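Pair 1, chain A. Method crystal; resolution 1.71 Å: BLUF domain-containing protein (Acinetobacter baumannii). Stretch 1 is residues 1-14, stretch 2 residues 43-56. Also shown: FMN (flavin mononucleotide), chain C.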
# COMPACT_ATOMS: atom_id res chain seq x y z
N MET A 1 -2.05 -7.00 20.47
CA MET A 1 -2.88 -5.90 19.89
C MET A 1 -2.63 -5.82 18.38
O MET A 1 -1.56 -5.31 17.96
CB MET A 1 -2.55 -4.56 20.54
CG MET A 1 -3.74 -3.88 21.15
SD MET A 1 -4.54 -2.72 20.03
CE MET A 1 -5.07 -1.49 21.22
N ASN A 2 -3.56 -6.32 17.59
CA ASN A 2 -3.51 -6.21 16.11
C ASN A 2 -4.02 -4.83 15.73
O ASN A 2 -5.08 -4.37 16.22
CB ASN A 2 -4.22 -7.35 15.38
CG ASN A 2 -3.27 -8.47 15.04
OD1 ASN A 2 -3.22 -8.94 13.91
ND2 ASN A 2 -2.45 -8.86 16.00
N VAL A 3 -3.31 -4.21 14.81
CA VAL A 3 -3.69 -2.87 14.32
C VAL A 3 -3.66 -2.86 12.79
O VAL A 3 -2.99 -3.74 12.16
CB VAL A 3 -2.79 -1.79 14.90
CG1 VAL A 3 -2.67 -1.92 16.42
CG2 VAL A 3 -1.43 -1.78 14.22
N ARG A 4 -4.38 -1.88 12.27
CA ARG A 4 -4.33 -1.46 10.86
C ARG A 4 -3.69 -0.07 10.83
O ARG A 4 -4.16 0.81 11.57
CB ARG A 4 -5.73 -1.50 10.25
CG ARG A 4 -5.72 -1.11 8.78
CD ARG A 4 -6.94 -1.52 7.99
NE ARG A 4 -7.23 -2.91 8.27
CZ ARG A 4 -8.29 -3.35 8.92
NH1 ARG A 4 -9.22 -2.50 9.31
NH2 ARG A 4 -8.43 -4.65 9.16
N LEU A 5 -2.70 0.14 9.98
CA LEU A 5 -2.02 1.46 9.81
C LEU A 5 -2.13 1.81 8.34
O LEU A 5 -1.75 0.96 7.50
CB LEU A 5 -0.56 1.38 10.27
CG LEU A 5 0.21 2.71 10.24
CD1 LEU A 5 1.30 2.73 11.32
CD2 LEU A 5 0.79 3.01 8.87
N CYS A 6 -2.58 3.02 8.04
CA CYS A 6 -2.78 3.49 6.65
C CYS A 6 -1.98 4.77 6.47
O CYS A 6 -2.00 5.63 7.37
CB CYS A 6 -4.25 3.75 6.31
SG CYS A 6 -5.32 2.29 6.51
N TYR A 7 -1.36 4.91 5.31
CA TYR A 7 -0.66 6.15 4.94
C TYR A 7 -0.72 6.31 3.44
O TYR A 7 -0.96 5.36 2.67
CB TYR A 7 0.76 6.16 5.51
CG TYR A 7 1.68 5.29 4.70
CD1 TYR A 7 2.31 5.79 3.57
CD2 TYR A 7 1.83 3.94 5.00
CE1 TYR A 7 3.10 4.97 2.77
CE2 TYR A 7 2.64 3.12 4.22
CZ TYR A 7 3.26 3.64 3.09
OH TYR A 7 4.00 2.82 2.29
N ALA A 8 -0.47 7.53 3.00
CA ALA A 8 -0.30 7.81 1.58
C ALA A 8 1.03 8.54 1.40
O ALA A 8 1.58 9.12 2.39
CB ALA A 8 -1.50 8.56 1.04
N SER A 9 1.61 8.43 0.21
CA SER A 9 2.95 9.00 -0.09
C SER A 9 3.02 9.40 -1.56
O SER A 9 2.19 8.93 -2.36
CB SER A 9 4.06 8.02 0.23
OG SER A 9 4.01 6.92 -0.67
N GLN A 10 3.98 10.25 -1.89
CA GLN A 10 4.29 10.62 -3.29
C GLN A 10 5.40 9.71 -3.79
O GLN A 10 6.43 9.47 -3.09
CB GLN A 10 4.68 12.10 -3.36
CG GLN A 10 4.75 12.60 -4.80
CD GLN A 10 3.40 12.76 -5.45
OE1 GLN A 10 2.37 12.73 -4.80
NE2 GLN A 10 3.39 12.97 -6.76
N ARG A 11 5.24 9.17 -4.99
CA ARG A 11 6.34 8.36 -5.54
C ARG A 11 7.51 9.29 -5.85
O ARG A 11 7.24 10.38 -6.37
CB ARG A 11 5.91 7.66 -6.83
CG ARG A 11 7.04 6.84 -7.39
CD ARG A 11 6.65 6.21 -8.68
NE ARG A 11 6.92 7.05 -9.83
CZ ARG A 11 8.11 7.15 -10.42
NH1 ARG A 11 9.15 6.49 -9.93
NH2 ARG A 11 8.24 7.93 -11.47
N ASN A 12 8.74 8.85 -5.59
CA ASN A 12 9.95 9.64 -5.95
C ASN A 12 10.12 9.68 -7.47
O ASN A 12 10.72 8.76 -8.03
CB ASN A 12 11.22 9.13 -5.28
CG ASN A 12 12.40 10.06 -5.47
OD1 ASN A 12 12.38 10.94 -6.32
ND2 ASN A 12 13.45 9.87 -4.67
N GLU A 13 9.73 10.79 -8.08
CA GLU A 13 9.71 10.95 -9.56
C GLU A 13 11.17 11.00 -10.06
O GLU A 13 11.38 10.87 -11.27
CB GLU A 13 8.92 12.18 -9.99
CG GLU A 13 7.44 12.15 -9.58
CD GLU A 13 7.10 12.95 -8.33
OE1 GLU A 13 8.03 13.38 -7.63
OE2 GLU A 13 5.89 13.13 -8.04
N LYS A 14 12.16 11.13 -9.19
CA LYS A 14 13.57 11.12 -9.66
C LYS A 14 13.91 9.74 -10.23
O LYS A 14 14.77 9.69 -11.12
CB LYS A 14 14.54 11.51 -8.55
CG LYS A 14 14.45 12.96 -8.12
CD LYS A 14 15.21 13.23 -6.86
CE LYS A 14 16.64 12.75 -6.92
NZ LYS A 14 17.48 13.42 -5.90
N TYR A 43 -1.70 0.39 -3.06
CA TYR A 43 -2.37 0.98 -4.23
C TYR A 43 -1.36 1.94 -4.82
O TYR A 43 -0.75 2.71 -4.07
CB TYR A 43 -3.66 1.70 -3.83
CG TYR A 43 -4.24 2.66 -4.84
CD1 TYR A 43 -5.02 2.21 -5.89
CD2 TYR A 43 -4.06 4.02 -4.71
CE1 TYR A 43 -5.61 3.09 -6.78
CE2 TYR A 43 -4.58 4.92 -5.64
CZ TYR A 43 -5.38 4.45 -6.67
OH TYR A 43 -5.94 5.32 -7.58
N TYR A 44 -1.23 1.94 -6.12
CA TYR A 44 -0.37 2.91 -6.84
C TYR A 44 -1.19 3.54 -7.94
O TYR A 44 -1.77 2.79 -8.75
CB TYR A 44 0.87 2.24 -7.45
CG TYR A 44 1.68 3.22 -8.25
CD1 TYR A 44 2.45 4.19 -7.62
CD2 TYR A 44 1.54 3.30 -9.63
CE1 TYR A 44 3.13 5.16 -8.34
CE2 TYR A 44 2.24 4.24 -10.37
CZ TYR A 44 2.99 5.20 -9.72
OH TYR A 44 3.65 6.17 -10.44
N ALA A 45 -1.17 4.86 -8.03
CA ALA A 45 -1.74 5.58 -9.20
C ALA A 45 -1.22 7.01 -9.20
O ALA A 45 -0.87 7.55 -8.10
CB ALA A 45 -3.24 5.58 -9.10
N ASP A 46 -1.12 7.61 -10.38
CA ASP A 46 -0.86 9.06 -10.49
C ASP A 46 0.35 9.45 -9.61
O ASP A 46 0.30 10.47 -8.88
CB ASP A 46 -2.15 9.81 -10.12
CG ASP A 46 -3.20 9.78 -11.22
OD1 ASP A 46 -3.01 9.00 -12.14
OD2 ASP A 46 -4.18 10.57 -11.16
N ASN A 47 1.45 8.70 -9.72
CA ASN A 47 2.76 8.97 -9.04
C ASN A 47 2.58 9.02 -7.52
O ASN A 47 3.31 9.80 -6.88
CB ASN A 47 3.41 10.27 -9.52
CG ASN A 47 3.98 10.14 -10.92
OD1 ASN A 47 4.43 9.07 -11.32
ND2 ASN A 47 3.95 11.23 -11.68
N ALA A 48 1.72 8.20 -6.95
CA ALA A 48 1.50 8.21 -5.49
C ALA A 48 1.07 6.83 -5.01
O ALA A 48 0.57 6.04 -5.84
CB ALA A 48 0.49 9.27 -5.12
N PHE A 49 1.30 6.57 -3.73
CA PHE A 49 0.93 5.29 -3.08
C PHE A 49 -0.09 5.52 -1.98
O PHE A 49 -0.15 6.54 -1.31
CB PHE A 49 2.17 4.65 -2.45
CG PHE A 49 3.25 4.25 -3.40
CD1 PHE A 49 3.14 3.07 -4.15
CD2 PHE A 49 4.42 5.01 -3.49
CE1 PHE A 49 4.19 2.67 -4.96
CE2 PHE A 49 5.44 4.61 -4.35
CZ PHE A 49 5.33 3.43 -5.07
N PHE A 50 -0.83 4.47 -1.70
CA PHE A 50 -1.63 4.33 -0.48
C PHE A 50 -1.30 2.95 0.03
O PHE A 50 -1.24 2.05 -0.82
CB PHE A 50 -3.13 4.50 -0.73
CG PHE A 50 -3.95 4.07 0.47
CD1 PHE A 50 -4.22 2.73 0.72
CD2 PHE A 50 -4.34 5.00 1.41
CE1 PHE A 50 -4.93 2.34 1.86
CE2 PHE A 50 -5.06 4.62 2.54
CZ PHE A 50 -5.33 3.29 2.78
N GLN A 51 -0.96 2.81 1.30
CA GLN A 51 -0.73 1.46 1.84
C GLN A 51 -1.50 1.28 3.13
O GLN A 51 -1.56 2.20 3.97
CB GLN A 51 0.75 1.19 2.02
CG GLN A 51 1.03 -0.27 2.29
CD GLN A 51 2.49 -0.61 2.36
OE1 GLN A 51 3.30 0.18 2.87
NE2 GLN A 51 2.86 -1.76 1.81
N CYS A 52 -2.00 0.07 3.34
CA CYS A 52 -2.55 -0.36 4.64
C CYS A 52 -1.77 -1.58 5.10
O CYS A 52 -1.54 -2.48 4.27
CB CYS A 52 -4.06 -0.53 4.43
SG CYS A 52 -4.85 -1.61 5.64
N LEU A 53 -1.25 -1.54 6.33
CA LEU A 53 -0.53 -2.65 6.99
C LEU A 53 -1.40 -3.18 8.13
O LEU A 53 -1.91 -2.35 8.92
CB LEU A 53 0.80 -2.14 7.55
CG LEU A 53 1.74 -1.45 6.54
CD1 LEU A 53 2.92 -0.81 7.26
CD2 LEU A 53 2.22 -2.44 5.50
N GLU A 54 -1.51 -4.50 8.25
CA GLU A 54 -2.28 -5.15 9.34
C GLU A 54 -1.39 -6.14 10.08
O GLU A 54 -0.76 -6.97 9.38
CB GLU A 54 -3.46 -5.99 8.82
CG GLU A 54 -4.55 -5.20 8.15
CD GLU A 54 -5.62 -6.04 7.44
OE1 GLU A 54 -5.41 -7.24 7.18
OE2 GLU A 54 -6.66 -5.48 7.12
N GLY A 55 -1.41 -6.13 11.42
CA GLY A 55 -0.67 -7.11 12.23
C GLY A 55 -0.36 -6.59 13.62
O GLY A 55 -0.97 -5.56 14.03
N GLU A 56 0.55 -7.26 14.33
CA GLU A 56 0.90 -6.90 15.72
C GLU A 56 1.42 -5.46 15.74
O GLU A 56 2.30 -5.12 14.91
CB GLU A 56 1.92 -7.87 16.32
N1 FMN C . 8.72 -3.52 2.97
C2 FMN C . 8.11 -4.52 3.63
O2 FMN C . 8.84 -5.35 4.25
N3 FMN C . 6.76 -4.57 3.76
C4 FMN C . 5.94 -3.69 3.17
O4 FMN C . 4.72 -3.75 3.25
C4A FMN C . 6.54 -2.62 2.38
N5 FMN C . 5.83 -1.71 1.75
C5A FMN C . 6.48 -0.71 1.10
C6 FMN C . 5.71 0.23 0.44
C7 FMN C . 6.31 1.29 -0.21
C7M FMN C . 5.42 2.26 -0.92
C8 FMN C . 7.77 1.37 -0.35
C8M FMN C . 8.37 2.53 -1.13
C9 FMN C . 8.54 0.43 0.32
C9A FMN C . 7.93 -0.62 1.00
N10 FMN C . 8.67 -1.62 1.63
C10 FMN C . 8.00 -2.59 2.33
C1' FMN C . 10.17 -1.67 1.59
C2' FMN C . 10.90 -1.11 2.79
O2' FMN C . 10.84 0.33 2.73
C3' FMN C . 12.37 -1.59 2.71
O3' FMN C . 12.91 -1.42 1.39
C4' FMN C . 12.54 -3.07 2.98
O4' FMN C . 11.93 -3.40 4.25
C5' FMN C . 14.04 -3.44 3.06
O5' FMN C . 14.74 -2.78 4.13
P FMN C . 16.33 -3.06 4.50
O1P FMN C . 17.05 -1.98 3.72
O2P FMN C . 16.33 -2.91 6.01
O3P FMN C . 16.67 -4.46 4.01

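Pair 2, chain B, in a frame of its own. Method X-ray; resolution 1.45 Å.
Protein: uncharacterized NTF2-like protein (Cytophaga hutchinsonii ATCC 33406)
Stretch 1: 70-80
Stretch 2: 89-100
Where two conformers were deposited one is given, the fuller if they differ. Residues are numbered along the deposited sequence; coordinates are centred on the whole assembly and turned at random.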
# COMPACT_ATOMS: atom_id res chain seq x y z
N GLU B 70 -14.53 4.11 -7.65
CA GLU B 70 -15.05 5.45 -8.01
C GLU B 70 -14.47 6.70 -7.28
O GLU B 70 -14.49 7.80 -7.82
CB GLU B 70 -16.59 5.43 -7.90
N ASN B 71 -13.95 6.47 -6.09
CA ASN B 71 -13.50 7.42 -5.08
C ASN B 71 -11.97 7.45 -4.71
O ASN B 71 -11.38 8.46 -4.29
CB ASN B 71 -14.29 6.89 -3.87
CG ASN B 71 -14.04 7.64 -2.61
OD1 ASN B 71 -13.83 8.86 -2.63
ND2 ASN B 71 -14.12 6.94 -1.48
N GLN B 72 -11.45 6.24 -4.51
CA GLN B 72 -10.09 6.04 -4.01
C GLN B 72 -9.32 5.32 -5.09
O GLN B 72 -9.86 4.54 -5.86
CB GLN B 72 -10.02 5.22 -2.70
CG GLN B 72 -10.62 5.82 -1.42
CD GLN B 72 -10.14 5.13 -0.13
OE1 GLN B 72 -8.97 5.27 0.28
NE2 GLN B 72 -11.03 4.39 0.51
N ILE B 73 -8.01 5.57 -5.16
CA ILE B 73 -7.11 4.94 -6.14
C ILE B 73 -5.75 4.61 -5.49
O ILE B 73 -5.25 5.37 -4.65
CB ILE B 73 -6.97 5.78 -7.46
CG1 ILE B 73 -6.17 5.02 -8.54
CG2 ILE B 73 -6.35 7.14 -7.20
CD1 ILE B 73 -6.05 5.74 -9.91
N VAL B 74 -5.16 3.45 -5.84
CA VAL B 74 -3.91 2.95 -5.26
C VAL B 74 -2.92 2.73 -6.40
O VAL B 74 -3.28 2.06 -7.38
CB VAL B 74 -4.16 1.64 -4.50
CG1 VAL B 74 -2.84 1.10 -3.90
CG2 VAL B 74 -5.26 1.81 -3.40
N ILE B 75 -1.74 3.30 -6.30
CA ILE B 75 -0.67 3.13 -7.28
C ILE B 75 0.52 2.51 -6.59
O ILE B 75 0.97 3.02 -5.55
CB ILE B 75 -0.25 4.43 -7.93
CG1 ILE B 75 -1.49 5.05 -8.62
CG2 ILE B 75 1.00 4.23 -8.87
CD1 ILE B 75 -1.24 6.19 -9.64
N GLU B 76 1.02 1.41 -7.11
CA GLU B 76 2.31 0.84 -6.73
C GLU B 76 3.35 1.24 -7.71
O GLU B 76 3.07 1.26 -8.91
CB GLU B 76 2.22 -0.68 -6.73
CG GLU B 76 1.19 -1.27 -5.75
CD GLU B 76 1.24 -2.79 -5.77
OE1 GLU B 76 2.22 -3.37 -5.22
OE2 GLU B 76 0.32 -3.41 -6.37
N GLY B 77 4.56 1.45 -7.26
CA GLY B 77 5.66 1.72 -8.16
C GLY B 77 7.01 1.67 -7.50
O GLY B 77 7.10 1.25 -6.32
N LYS B 78 8.03 2.10 -8.23
CA LYS B 78 9.39 2.10 -7.70
C LYS B 78 10.10 3.39 -8.04
O LYS B 78 9.90 3.99 -9.11
CB LYS B 78 10.17 0.88 -8.23
CG LYS B 78 9.49 -0.48 -7.92
N CYS B 79 10.92 3.85 -7.11
CA CYS B 79 11.76 5.02 -7.31
C CYS B 79 13.24 4.65 -7.25
O CYS B 79 13.75 4.22 -6.18
CB CYS B 79 11.50 6.00 -6.21
SG CYS B 79 12.50 7.52 -6.22
N ARG B 80 13.94 4.79 -8.38
CA ARG B 80 15.36 4.52 -8.50
C ARG B 80 16.13 5.76 -8.14
O ARG B 80 15.88 6.85 -8.70
CB ARG B 80 15.73 4.12 -9.93
CG ARG B 80 17.18 3.78 -10.15
CD ARG B 80 17.41 3.47 -11.64
NE ARG B 80 18.82 3.20 -11.92
CZ ARG B 80 19.59 3.89 -12.75
NH1 ARG B 80 19.15 4.89 -13.47
NH2 ARG B 80 20.84 3.51 -12.84
N ALA B 89 19.91 2.38 -5.84
CA ALA B 89 19.01 1.89 -4.79
C ALA B 89 17.57 2.08 -5.29
O ALA B 89 17.30 2.92 -6.13
CB ALA B 89 19.22 2.68 -3.49
N PHE B 90 16.63 1.37 -4.70
CA PHE B 90 15.24 1.44 -5.12
C PHE B 90 14.33 1.52 -3.91
O PHE B 90 14.51 0.74 -2.98
CB PHE B 90 14.80 0.25 -6.02
CG PHE B 90 15.36 0.30 -7.43
CD1 PHE B 90 14.64 0.84 -8.50
CD2 PHE B 90 16.62 -0.22 -7.69
CE1 PHE B 90 15.19 0.86 -9.78
CE2 PHE B 90 17.16 -0.20 -8.96
CZ PHE B 90 16.45 0.34 -10.01
N VAL B 91 13.40 2.47 -3.91
CA VAL B 91 12.33 2.53 -2.92
C VAL B 91 11.08 2.01 -3.62
O VAL B 91 10.71 2.53 -4.68
CB VAL B 91 12.08 3.94 -2.43
CG1 VAL B 91 10.69 4.06 -1.70
CG2 VAL B 91 13.24 4.40 -1.55
N SER B 92 10.41 1.02 -3.03
CA SER B 92 9.16 0.51 -3.50
C SER B 92 8.06 1.29 -2.78
O SER B 92 8.09 1.38 -1.54
CB SER B 92 9.02 -0.98 -3.16
OG SER B 92 9.94 -1.76 -3.93
N TYR B 93 7.12 1.84 -3.53
CA TYR B 93 6.05 2.63 -2.94
C TYR B 93 4.65 2.16 -3.30
O TYR B 93 4.40 1.60 -4.36
CB TYR B 93 6.20 4.16 -3.28
CG TYR B 93 6.22 4.50 -4.75
CD1 TYR B 93 5.05 4.61 -5.52
CD2 TYR B 93 7.43 4.76 -5.38
CE1 TYR B 93 5.11 4.92 -6.86
CE2 TYR B 93 7.48 5.13 -6.70
CZ TYR B 93 6.34 5.20 -7.46
OH TYR B 93 6.46 5.53 -8.81
N CYS B 94 3.76 2.41 -2.36
CA CYS B 94 2.33 2.24 -2.56
C CYS B 94 1.68 3.55 -2.08
O CYS B 94 1.75 3.88 -0.90
CB CYS B 94 1.81 1.04 -1.77
SG CYS B 94 0.01 0.85 -1.94
N ASP B 95 1.05 4.27 -3.01
CA ASP B 95 0.38 5.54 -2.76
C ASP B 95 -1.11 5.35 -2.87
O ASP B 95 -1.62 4.88 -3.89
CB ASP B 95 0.82 6.61 -3.74
CG ASP B 95 2.31 6.93 -3.65
OD1 ASP B 95 2.90 6.93 -2.56
OD2 ASP B 95 2.94 7.23 -4.75
N ILE B 96 -1.84 5.77 -1.83
CA ILE B 96 -3.30 5.61 -1.76
C ILE B 96 -3.95 7.00 -1.73
O ILE B 96 -3.62 7.82 -0.86
CB ILE B 96 -3.70 4.84 -0.48
CG1 ILE B 96 -3.02 3.49 -0.45
CG2 ILE B 96 -5.24 4.72 -0.37
CD1 ILE B 96 -3.26 2.66 0.85
N TYR B 97 -4.81 7.28 -2.71
CA TYR B 97 -5.46 8.57 -2.83
C TYR B 97 -6.92 8.46 -2.50
O TYR B 97 -7.59 7.56 -3.00
CB TYR B 97 -5.32 9.11 -4.28
CG TYR B 97 -3.90 9.27 -4.76
CD1 TYR B 97 -3.17 8.18 -5.24
CD2 TYR B 97 -3.25 10.50 -4.74
CE1 TYR B 97 -1.87 8.27 -5.64
CE2 TYR B 97 -1.96 10.62 -5.14
CZ TYR B 97 -1.26 9.51 -5.61
OH TYR B 97 0.05 9.62 -5.97
N ARG B 98 -7.41 9.36 -1.68
CA ARG B 98 -8.85 9.49 -1.49
C ARG B 98 -9.23 10.84 -2.03
O ARG B 98 -8.70 11.88 -1.62
CB ARG B 98 -9.25 9.43 -0.03
CG ARG B 98 -10.79 9.52 0.20
CD ARG B 98 -11.23 9.49 1.67
N PHE B 99 -10.16 10.83 -2.98
CA PHE B 99 -10.62 12.01 -3.59
C PHE B 99 -11.93 12.49 -2.95
O PHE B 99 -12.66 11.72 -2.30
CB PHE B 99 -10.86 11.79 -5.09
CG PHE B 99 -9.62 11.43 -5.83
CD1 PHE B 99 -8.81 12.40 -6.36
CD2 PHE B 99 -9.28 10.10 -6.00
CE1 PHE B 99 -7.65 12.05 -7.03
CE2 PHE B 99 -8.15 9.76 -6.66
CZ PHE B 99 -7.33 10.74 -7.16
N GLU B 100 -12.14 13.79 -3.05
CA GLU B 100 -13.43 14.41 -2.71
C GLU B 100 -13.77 15.06 -4.02
O GLU B 100 -13.25 16.14 -4.32
CB GLU B 100 -13.31 15.40 -1.59
CG GLU B 100 -14.64 15.99 -1.14
CD GLU B 100 -14.48 16.92 0.05
OE1 GLU B 100 -14.16 16.38 1.14
OE2 GLU B 100 -14.62 18.15 -0.12

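Both pairs are two antiparallel strands lying side by side in one sheet. The N-to-C directions of the strands differ by 157° in each pair, the axes approach to 4.5 Å in pair 1 and 4.6 Å in pair 2, and 14 central residues superpose with an RMSD of 0.4 Å over N, CA and C. The register is the same: L5(A) opposite L53(A) matches I73(B) opposite Y97(B), and S9(A) opposite F49(A) matches G77(B) opposite Y93(B). Each of these is a hydrogen-bonded pair closed by two backbone bonds. In pair 1, L5(A) N to L53(A) O and L53(A) N to L5(A) O are both 2.8 Å; in pair 2, I73(B) N to Y97(B) O is 3.0 Å and Y97(B) N to I73(B) O 2.8 Å. Between them lie the closer non-hydrogen-bonded pairs, where CA-H...O contacts fill in, such as C6(A) CA to Q51(A) O and V74(B) CA to D95(B) O, at 3.2 and 3.3 Å. The buried areas are similar, 1077 and 1028 Å².

With the backbone held constant, the side chains diverge. On the face carrying R4(A), C6(A) and A8(A), charge joins the strands: R4(A) NE and NH2 both donate to E54(A) OE2, at 2.9 and 2.8 Å, forming a salt bridge. The matched Q72(B) and R98(B) instead meet through aliphatic carbons, CG to CG at 4.0 Å, although R98(B) is not modelled beyond CD. One step along, C6(A) CB packs against F50(A) CZ at 3.7 Å; at the equivalent positions V74(B) CG1 meets C94(B) SG at 3.5 Å, the smaller cysteine being reached by a branched side chain.

On the other face, the aromatic pair F49(A) and Y93(B) takes different directions from matching backbone positions. F49(A) and Y93(B) have CA atoms 0.3 Å apart after superposition, but side-chain centres 3.5 Å apart, because chi1 is m in F49(A) and p in Y93(B). The p rotamer lays the Y93(B) ring across the neighbouring strand, with G77(B) CA 3.8 Å from the ring centroid and 24° off its normal. An ideal CB on G77(B) would lie 2.6 Å from Y93(B) OH, a clash. In pair 1 the matched S9(A) keeps its side chain, with OG 3.4 Å from F49(A) CB. There the crossing tyrosine is Y7(A), also p, on the opposite strand; its OH donates to Q51(A) OE1 at 2.8 Å, while Q51(A) NE2 donates to FMN N5 at 3.0 Å. The matched I75(B) and D95(B) are joined through their backbones, I75(B) N to D95(B) O at 2.9 Å.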